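Long-range contact in aminoglycoside N(3)-acetyltransferase (PDB 6NP3), which transfers an acetyl group from acetyl-CoA to the 3-amino group of 2-deoxystreptamine aminoglycosides such as gentamicin, and thereby probably confers resistance to them: residues A[57-61]-A[102-106]. Sequence-based numbering, arbitrary orientation.
Sequences LAFVS and NEFIR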
loop_
_atom_site.group_PDB
_atom_site.type_symbol
_atom_site.label_atom_id
_atom_site.label_comp_id
_atom_site.label_asym_id
_atom_site.label_seq_id
_atom_site.Cartn_x
_atom_site.Cartn_y
_atom_site.Cartn_z
ATOM N N LEU A 57 0.620 8.084 3.331
ATOM C CA LEU A 57 0.010 7.375 2.213
ATOM C C LEU A 57 -0.195 5.933 2.639
ATOM O O LEU A 57 0.726 5.320 3.182
ATOM C CB LEU A 57 0.947 7.400 1.003
ATOM C CG LEU A 57 0.459 6.680 -0.253
ATOM C CD1 LEU A 57 -0.718 7.408 -0.802
ATOM C CD2 LEU A 57 1.539 6.566 -1.298
ATOM N N ALA A 58 -1.390 5.397 2.426
ATOM C CA ALA A 58 -1.658 4.019 2.805
ATOM C C ALA A 58 -2.325 3.288 1.664
ATOM O O ALA A 58 -3.171 3.854 0.979
ATOM C CB ALA A 58 -2.545 3.948 4.053
ATOM N N PHE A 59 -1.955 2.027 1.478
ATOM C CA PHE A 59 -2.635 1.155 0.522
ATOM C C PHE A 59 -3.857 0.543 1.204
ATOM O O PHE A 59 -3.741 -0.385 2.009
ATOM C CB PHE A 59 -1.659 0.098 0.024
ATOM C CG PHE A 59 -2.302 -0.992 -0.783
ATOM C CD1 PHE A 59 -3.285 -0.717 -1.702
ATOM C CD2 PHE A 59 -1.894 -2.295 -0.633
ATOM C CE1 PHE A 59 -3.864 -1.754 -2.435
ATOM C CE2 PHE A 59 -2.473 -3.305 -1.351
ATOM C CZ PHE A 59 -3.433 -3.036 -2.260
ATOM N N VAL A 60 -5.038 1.073 0.889
ATOM C CA VAL A 60 -6.236 0.681 1.625
ATOM C C VAL A 60 -7.151 -0.259 0.846
ATOM O O VAL A 60 -7.921 -1.011 1.452
ATOM C CB VAL A 60 -7.027 1.887 2.173
ATOM C CG1 VAL A 60 -6.107 2.808 2.983
ATOM C CG2 VAL A 60 -7.699 2.695 1.073
ATOM N N SER A 61 -7.083 -0.223 -0.478
ATOM C CA SER A 61 -7.938 -1.058 -1.344
ATOM C C SER A 61 -9.409 -0.858 -0.961
ATOM O O SER A 61 -9.826 0.247 -0.595
ATOM C CB SER A 61 -7.420 -2.476 -1.285
ATOM O OG SER A 61 -8.100 -3.345 -2.177
ATOM N N ASN A 102 -6.357 0.630 8.326
ATOM C CA ASN A 102 -6.577 1.396 7.105
ATOM C C ASN A 102 -7.957 2.025 7.060
ATOM O O ASN A 102 -8.121 3.101 6.478
ATOM C CB ASN A 102 -6.279 0.527 5.889
ATOM C CG ASN A 102 -4.815 0.345 5.686
ATOM O OD1 ASN A 102 -4.022 1.234 6.008
ATOM N ND2 ASN A 102 -4.434 -0.794 5.129
ATOM N N GLU A 103 -8.958 1.391 7.656
ATOM C CA GLU A 103 -10.275 2.018 7.685
ATOM C C GLU A 103 -10.268 3.276 8.542
ATOM O O GLU A 103 -10.987 4.228 8.233
ATOM C CB GLU A 103 -11.311 0.988 8.145
ATOM C CG GLU A 103 -12.742 1.497 8.257
ATOM C CD GLU A 103 -13.382 1.836 6.922
ATOM O OE1 GLU A 103 -14.587 2.196 6.918
ATOM O OE2 GLU A 103 -12.709 1.752 5.861
ATOM N N PHE A 104 -9.443 3.304 9.595
ATOM C CA PHE A 104 -9.296 4.509 10.402
ATOM C C PHE A 104 -8.561 5.588 9.622
ATOM O O PHE A 104 -8.920 6.763 9.696
ATOM C CB PHE A 104 -8.551 4.202 11.704
ATOM C CG PHE A 104 -9.315 3.317 12.644
ATOM C CD1 PHE A 104 -9.282 1.945 12.505
ATOM C CD2 PHE A 104 -10.094 3.861 13.650
ATOM C CE1 PHE A 104 -10.008 1.124 13.353
ATOM C CE2 PHE A 104 -10.810 3.052 14.505
ATOM C CZ PHE A 104 -10.773 1.687 14.363
ATOM N N ILE A 105 -7.516 5.220 8.879
ATOM C CA ILE A 105 -6.826 6.206 8.051
ATOM C C ILE A 105 -7.781 6.820 7.032
ATOM O O ILE A 105 -7.870 8.045 6.876
ATOM C CB ILE A 105 -5.597 5.563 7.377
ATOM C CG1 ILE A 105 -4.550 5.174 8.431
ATOM C CG2 ILE A 105 -5.002 6.518 6.350
ATOM C CD1 ILE A 105 -3.322 4.468 7.875
ATOM N N ARG A 106 -8.482 5.976 6.287
ATOM C CA ARG A 106 -9.239 6.506 5.168
ATOM C C ARG A 106 -10.427 7.359 5.607
ATOM O O ARG A 106 -10.849 8.238 4.853
ATOM C CB ARG A 106 -9.654 5.386 4.211
ATOM C CG ARG A 106 -10.823 4.552 4.663
ATOM C CD ARG A 106 -12.112 4.961 3.963
ATOM N NE ARG A 106 -13.235 4.185 4.465
ATOM C CZ ARG A 106 -14.500 4.555 4.355
ATOM N NH1 ARG A 106 -14.803 5.637 3.660
ATOM N NH2 ARG A 106 -15.451 3.802 4.884
HETATM O O HOH W 1 -1.750 -1.264 3.636
HETATM O O HOH W 2 -6.759 -2.033 3.889
#
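In the antibiotic N-acetyltransferase fold, the short helix 101-106 lies over the C-terminal end of strand 55-59, an inner strand of the mixed central sheet, and packs against the residues that lead from it into the gentamicin pocket. Strand 57-59 and helix 102-106 run obliquely antiparallel, at 134°, with their axes 9.3 Å apart at closest approach. Side chains alternate along the strand: A58 points toward the helix, whereas L57 and F59 point away. The ring of F59 (chi1 t) thus lies on the far side of the strand, stacked on F98 and edge-to-face with Y141, two residues of the drug pocket.

The apolar part of the contact is small and wholly buried. I105, in its mt rotamer, extends CD1 to 3.9 Å from CB of A58, an ordinary van der Waals contact, while V60 (chi1 m) sets CG1 3.7 Å from CB of N102. Farther round the helix, F104 faces helix 39-50 instead. The CA-to-CB bond of R106 points toward segment 57-61, but the side chain then bends away through chi1 p and a chi2 of 101°, so that its guanidinium meets E103 in a two-pronged salt bridge, NH2 to OE1 at 2.7 Å and NE to OE2 at 2.9 Å.

Beyond V60 the chain turns at S61, which touches the bound gentamicin. Polar coupling of the segments is through water and centres on the N102 carboxamide. Its ND2 is 3.2 Å from F59 O, but the angle is poor for a direct bond; instead ND2 donates to two waters, one bound to F59 O at 2.7 Å and the other to V60 O at 2.9 Å.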